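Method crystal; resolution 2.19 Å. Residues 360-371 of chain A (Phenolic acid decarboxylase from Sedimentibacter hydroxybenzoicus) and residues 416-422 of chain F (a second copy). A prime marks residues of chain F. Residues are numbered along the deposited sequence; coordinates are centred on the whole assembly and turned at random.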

ATOM      1  N   ARG A 360       8.082  -8.272 -25.113  1.00 62.13           N
ATOM      2  CA  ARG A 360       9.465  -8.447 -25.553  1.00 63.04           C
ATOM      3  C   ARG A 360      10.301  -9.151 -24.491  1.00 62.07           C
ATOM      4  O   ARG A 360      11.083 -10.057 -24.801  1.00 62.91           O
ATOM      5  CB  ARG A 360      10.074  -7.090 -25.911  1.00 63.08           C
ATOM      6  CG  ARG A 360      11.562  -7.133 -26.225  1.00 63.67           C
ATOM      7  CD  ARG A 360      11.943  -6.117 -27.294  1.00 64.34           C
ATOM      8  NE  ARG A 360      11.270  -4.835 -27.110  1.00 63.69           N
ATOM      9  CZ  ARG A 360      11.553  -3.737 -27.797  1.00 63.94           C
ATOM     10  NH1 ARG A 360      12.498  -3.725 -28.724  1.00 64.82           N
ATOM     11  NH2 ARG A 360      10.872  -2.622 -27.548  1.00 63.30           N
ATOM     12  N   TYR A 361      10.151  -8.742 -23.233  1.00 43.21           N
ATOM     13  CA  TYR A 361      10.798  -9.402 -22.110  1.00 42.27           C
ATOM     14  C   TYR A 361       9.945  -9.163 -20.874  1.00 40.31           C
ATOM     15  O   TYR A 361       8.966  -8.416 -20.913  1.00 39.52           O
ATOM     16  CB  TYR A 361      12.233  -8.900 -21.910  1.00 42.56           C
ATOM     17  CG  TYR A 361      12.387  -7.399 -22.044  1.00 42.42           C
ATOM     18  CD1 TYR A 361      11.717  -6.531 -21.189  1.00 40.97           C
ATOM     19  CD2 TYR A 361      13.198  -6.850 -23.029  1.00 43.71           C
ATOM     20  CE1 TYR A 361      11.850  -5.161 -21.309  1.00 40.91           C
ATOM     21  CE2 TYR A 361      13.341  -5.477 -23.154  1.00 43.64           C
ATOM     22  CZ  TYR A 361      12.664  -4.638 -22.290  1.00 42.30           C
ATOM     23  OH  TYR A 361      12.796  -3.274 -22.405  1.00 42.29           O
ATOM     24  N   GLY A 362      10.325  -9.806 -19.771  1.00 39.22           N
ATOM     25  CA  GLY A 362       9.568  -9.706 -18.535  1.00 37.69           C
ATOM     26  C   GLY A 362       9.255  -8.282 -18.118  1.00 36.59           C
ATOM     27  O   GLY A 362      10.146  -7.428 -18.087  1.00 36.91           O
ATOM     28  N   GLY A 363       7.988  -8.010 -17.806  1.00 37.29           N
ATOM     29  CA  GLY A 363       7.568  -6.690 -17.384  1.00 36.09           C
ATOM     30  C   GLY A 363       7.281  -5.714 -18.502  1.00 36.46           C
ATOM     31  O   GLY A 363       6.822  -4.600 -18.221  1.00 35.50           O
ATOM     32  N   TYR A 364       7.519  -6.101 -19.758  1.00 43.66           N
ATOM     33  CA  TYR A 364       7.353  -5.185 -20.883  1.00 44.72           C
ATOM     34  C   TYR A 364       5.936  -4.632 -20.973  1.00 43.53           C
ATOM     35  O   TYR A 364       5.740  -3.515 -21.465  1.00 43.98           O
ATOM     36  CB  TYR A 364       7.728  -5.901 -22.181  1.00 46.96           C
ATOM     37  CG  TYR A 364       7.747  -5.037 -23.416  1.00 48.74           C
ATOM     38  CD1 TYR A 364       6.688  -5.059 -24.316  1.00 49.65           C
ATOM     39  CD2 TYR A 364       8.830  -4.215 -23.698  1.00 49.54           C
ATOM     40  CE1 TYR A 364       6.702  -4.280 -25.455  1.00 51.26           C
ATOM     41  CE2 TYR A 364       8.852  -3.429 -24.835  1.00 50.86           C
ATOM     42  CZ  TYR A 364       7.786  -3.465 -25.709  1.00 51.53           C
ATOM     43  OH  TYR A 364       7.803  -2.686 -26.841  1.00 52.15           O
ATOM     44  N   ALA A 365       4.940  -5.390 -20.505  1.00 40.77           N
ATOM     45  CA  ALA A 365       3.557  -4.936 -20.604  1.00 39.32           C
ATOM     46  C   ALA A 365       3.340  -3.648 -19.821  1.00 38.00           C
ATOM     47  O   ALA A 365       2.580  -2.771 -20.251  1.00 37.65           O
ATOM     48  CB  ALA A 365       2.608  -6.028 -20.116  1.00 38.00           C
ATOM     49  N   LYS A 366       4.003  -3.511 -18.669  1.00 40.90           N
ATOM     50  CA  LYS A 366       3.905  -2.266 -17.917  1.00 39.96           C
ATOM     51  C   LYS A 366       4.575  -1.114 -18.655  1.00 41.36           C
ATOM     52  O   LYS A 366       4.108   0.028 -18.571  1.00 40.95           O
ATOM     53  CB  LYS A 366       4.516  -2.441 -16.525  1.00 39.37           C
ATOM     54  CG  LYS A 366       3.943  -3.616 -15.748  1.00 38.63           C
ATOM     55  CD  LYS A 366       2.924  -3.159 -14.718  1.00 37.21           C
ATOM     56  CE  LYS A 366       2.435  -4.327 -13.876  1.00 37.09           C
ATOM     57  NZ  LYS A 366       1.979  -3.887 -12.527  1.00 36.45           N
ATOM     58  N   GLY A 367       5.656  -1.391 -19.388  1.00 33.53           N
ATOM     59  CA  GLY A 367       6.287  -0.346 -20.179  1.00 34.33           C
ATOM     60  C   GLY A 367       5.383   0.176 -21.279  1.00 34.68           C
ATOM     61  O   GLY A 367       5.353   1.378 -21.555  1.00 35.26           O
ATOM     62  N   VAL A 368       4.634  -0.723 -21.923  1.00 34.64           N
ATOM     63  CA  VAL A 368       3.652  -0.305 -22.921  1.00 35.51           C
ATOM     64  C   VAL A 368       2.623   0.626 -22.293  1.00 33.57           C
ATOM     65  O   VAL A 368       2.255   1.653 -22.876  1.00 34.65           O
ATOM     66  CB  VAL A 368       2.983  -1.537 -23.561  1.00 35.34           C
ATOM     67  CG1 VAL A 368       1.839  -1.113 -24.474  1.00 34.89           C
ATOM     68  CG2 VAL A 368       4.007  -2.362 -24.325  1.00 38.06           C
ATOM     69  N   ALA A 369       2.149   0.285 -21.092  1.00 37.56           N
ATOM     70  CA  ALA A 369       1.181   1.135 -20.407  1.00 35.87           C
ATOM     71  C   ALA A 369       1.809   2.456 -19.980  1.00 36.54           C
ATOM     72  O   ALA A 369       1.150   3.503 -20.025  1.00 36.54           O
ATOM     73  CB  ALA A 369       0.596   0.402 -19.201  1.00 33.55           C
ATOM     74  N   PHE A 370       3.076   2.428 -19.554  1.00 38.16           N
ATOM     75  CA  PHE A 370       3.789   3.673 -19.279  1.00 38.83           C
ATOM     76  C   PHE A 370       3.819   4.563 -20.514  1.00 40.83           C
ATOM     77  O   PHE A 370       3.701   5.790 -20.408  1.00 41.01           O
ATOM     78  CB  PHE A 370       5.218   3.386 -18.811  1.00 39.22           C
ATOM     79  CG  PHE A 370       5.305   2.758 -17.449  1.00 37.60           C
ATOM     80  CD1 PHE A 370       4.288   2.923 -16.522  1.00 35.95           C
ATOM     81  CD2 PHE A 370       6.413   2.005 -17.093  1.00 37.97           C
ATOM     82  CE1 PHE A 370       4.373   2.344 -15.269  1.00 34.86           C
ATOM     83  CE2 PHE A 370       6.506   1.426 -15.840  1.00 36.85           C
ATOM     84  CZ  PHE A 370       5.487   1.597 -14.926  1.00 35.36           C
ATOM     85  N   ARG A 371       3.980   3.961 -21.695  1.00 38.70           N
ATOM     86  CA  ARG A 371       4.034   4.743 -22.924  1.00 40.65           C
ATOM     87  C   ARG A 371       2.689   5.387 -23.233  1.00 40.67           C
ATOM     88  O   ARG A 371       2.633   6.565 -23.602  1.00 41.16           O
ATOM     89  CB  ARG A 371       4.492   3.866 -24.088  1.00 42.26           C
ATOM     90  CG  ARG A 371       4.698   4.633 -25.384  1.00 43.40           C
ATOM     91  CD  ARG A 371       5.931   5.511 -25.306  1.00 43.64           C
ATOM     92  NE  ARG A 371       5.913   6.576 -26.303  1.00 44.27           N
ATOM     93  CZ  ARG A 371       5.388   7.778 -26.106  1.00 43.95           C
ATOM     94  NH1 ARG A 371       4.789   8.095 -24.968  1.00 42.98           N
ATOM     95  NH2 ARG A 371       5.458   8.684 -27.078  1.00 44.55           N
TER
ATOM     96  N   ILE F 416       5.395   3.374  -6.418  1.00 42.33           N
ATOM     97  CA  ILE F 416       6.181   2.145  -6.408  1.00 41.89           C
ATOM     98  C   ILE F 416       5.415   1.100  -7.209  1.00 42.47           C
ATOM     99  O   ILE F 416       4.315   0.694  -6.815  1.00 43.02           O
ATOM    100  CB  ILE F 416       6.454   1.664  -4.975  1.00 41.23           C
ATOM    101  CG1 ILE F 416       7.435   2.612  -4.280  1.00 39.87           C
ATOM    102  CG2 ILE F 416       6.980   0.243  -4.971  1.00 41.11           C
ATOM    103  CD1 ILE F 416       7.603   2.343  -2.804  1.00 38.39           C
ATOM    104  N   ILE F 417       5.994   0.666  -8.327  1.00 38.09           N
ATOM    105  CA  ILE F 417       5.309  -0.171  -9.308  1.00 38.71           C
ATOM    106  C   ILE F 417       6.069  -1.483  -9.449  1.00 38.76           C
ATOM    107  O   ILE F 417       7.226  -1.495  -9.889  1.00 38.40           O
ATOM    108  CB  ILE F 417       5.186   0.542 -10.664  1.00 38.58           C
ATOM    109  CG1 ILE F 417       4.538   1.915 -10.476  1.00 38.49           C
ATOM    110  CG2 ILE F 417       4.380  -0.296 -11.638  1.00 39.39           C
ATOM    111  CD1 ILE F 417       5.158   3.003 -11.323  1.00 37.46           C
ATOM    112  N   GLU F 418       5.410  -2.587  -9.098  1.00 49.98           N
ATOM    113  CA  GLU F 418       6.018  -3.909  -9.105  1.00 50.09           C
ATOM    114  C   GLU F 418       6.072  -4.493 -10.513  1.00 50.87           C
ATOM    115  O   GLU F 418       5.399  -4.029 -11.437  1.00 51.29           O
ATOM    116  CB  GLU F 418       5.235  -4.870  -8.209  1.00 50.13           C
ATOM    117  CG  GLU F 418       5.378  -4.643  -6.719  1.00 49.45           C
ATOM    118  CD  GLU F 418       4.475  -5.564  -5.912  1.00 49.39           C
ATOM    119  OE1 GLU F 418       3.742  -5.066  -5.030  1.00 49.17           O
ATOM    120  OE2 GLU F 418       4.495  -6.789  -6.169  1.00 49.48           O
ATOM    121  N   ASN F 419       6.891  -5.539 -10.658  1.00 36.97           N
ATOM    122  CA  ASN F 419       6.871  -6.421 -11.829  1.00 37.88           C
ATOM    123  C   ASN F 419       7.083  -5.655 -13.133  1.00 38.22           C
ATOM    124  O   ASN F 419       6.400  -5.892 -14.132  1.00 38.93           O
ATOM    125  CB  ASN F 419       5.572  -7.229 -11.877  1.00 38.20           C
ATOM    126  CG  ASN F 419       5.732  -8.554 -12.601  1.00 38.36           C
ATOM    127  OD1 ASN F 419       6.552  -9.388 -12.217  1.00 38.10           O
ATOM    128  ND2 ASN F 419       4.941  -8.756 -13.651  1.00 38.81           N
ATOM    129  N   CYS F 420       8.032  -4.737 -13.125  1.00 40.75           N
ATOM    130  CA  CYS F 420       8.419  -3.956 -14.286  1.00 40.58           C
ATOM    131  C   CYS F 420       9.709  -4.507 -14.877  1.00 41.10           C
ATOM    132  O   CYS F 420      10.367  -5.361 -14.277  1.00 41.60           O
ATOM    133  CB  CYS F 420       8.581  -2.487 -13.888  1.00 39.28           C
ATOM    134  SG  CYS F 420       7.025  -1.629 -13.563  1.00 39.00           S
ATOM    135  N   PRO F 421      10.097  -4.062 -16.078  1.00 38.43           N
ATOM    136  CA  PRO F 421      11.361  -4.539 -16.651  1.00 39.11           C
ATOM    137  C   PRO F 421      12.552  -4.062 -15.840  1.00 38.64           C
ATOM    138  O   PRO F 421      12.599  -2.918 -15.381  1.00 37.30           O
ATOM    139  CB  PRO F 421      11.371  -3.929 -18.058  1.00 38.93           C
ATOM    140  CG  PRO F 421       9.961  -3.594 -18.346  1.00 38.79           C
ATOM    141  CD  PRO F 421       9.369  -3.206 -17.031  1.00 37.98           C
ATOM    142  N   GLY F 422      13.521  -4.956 -15.671  1.00 38.92           N
ATOM    143  CA  GLY F 422      14.730  -4.631 -14.945  1.00 38.99           C
ATOM    144  C   GLY F 422      15.976  -5.081 -15.675  1.00 40.25           C
ATOM    145  O   GLY F 422      15.913  -5.467 -16.846  1.00 40.68           O
TER
HETATM  146  O   HOH W   1      12.898  -7.604 -17.181  1.00 42.18           O

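The two stretches bury 405 Å² between them, both sides summed. No direct hydrogen bond crosses the contact. It rests on packing, with one bridging water. Chain A supplies a turn, Tyr361 to Tyr364, and the helix that begins at Tyr364. Chain F supplies a strand, a corner at Asn419′ and a short second strand.

Ile416′ starts the chain F stretch and does not reach the chain A stretch. Ile417′ is the first residue to touch that stretch. Its CA-to-CB bond points toward the chain A stretch, and Ile417′ CD1 lies 3.9 Å from CZ of Phe370. The CA-to-CB bond of Phe370 also points toward its partner stretch, with chi1 in the m well. Both side chains are buried and apolar, which suits a contact made by packing alone.

The CA-to-CB bond of the next residue, Glu418′, points away. Glu418′ is exposed, as suits a charged side chain. Its backbone faces the contact instead: Glu418′ O is 3.6 Å from NZ of Lys366. The Lys366 amine is hydrogen-bonded elsewhere in the structure, so it is buried without being left unpaired.

At Asn419′ the chain turns a corner, with phi 57° and psi 44°. Asparagine tolerates such positive phi values better than most residues. Its CA-to-CB bond points sideways, and ND2 is hydrogen-bonded elsewhere in the structure. The backbone carbonyl makes the close approaches here. Asn419′ O is 3.5 Å from CA of Gly363 and 3.7 Å from CG of Lys366. The lysine thus uses its aliphatic part as packing surface beside the corner.

The nearest pair of CA atoms across the contact is Cys420′ CA and Gly363 CA, 4.2 Å apart. A CB on Gly363 would point toward the chain F stretch and come within 2.5 Å of both Cys420′ C and Pro421′ N. Glycine leaves room for this approach. The Gly363 backbone angles, 83° and -4°, call for glycine by themselves, since a CB would also jam against the preceding carbonyl. The CA-to-CB bond of Cys420′ points away, yet its sulfur still packs on the helix. Cys420′ SG is 3.8 Å from CZ of Phe370 and 4.0 Å from CB of Lys366. The sulfur approaches the Phe370 ring obliquely.

Pro421′ gives up the most surface of any residue here, 82 Å². Its compact ring fits against the turn and the start of the helix. Pro421′ CD is 3.1 Å from Gly363 O, and Pro421′ CG is 3.8 Å from Tyr364 N. Tyr364 N is already hydrogen-bonded to Tyr361 O within the turn, at 3.0 Å. CB of Pro421′ meets CE1 of Tyr361 at 3.5 Å. The CA-to-CB bond of the tyrosine points sideways, but the end of the side chain comes nearer. CA of Pro421′ makes a CA-H...O contact with Gly362 O at 3.4 Å.

Gly422′ joins through water 1. The water donates to Gly362 O at 2.9 Å and accepts from Gly422′ N at 3.1 Å. It links the two backbones just past the proline.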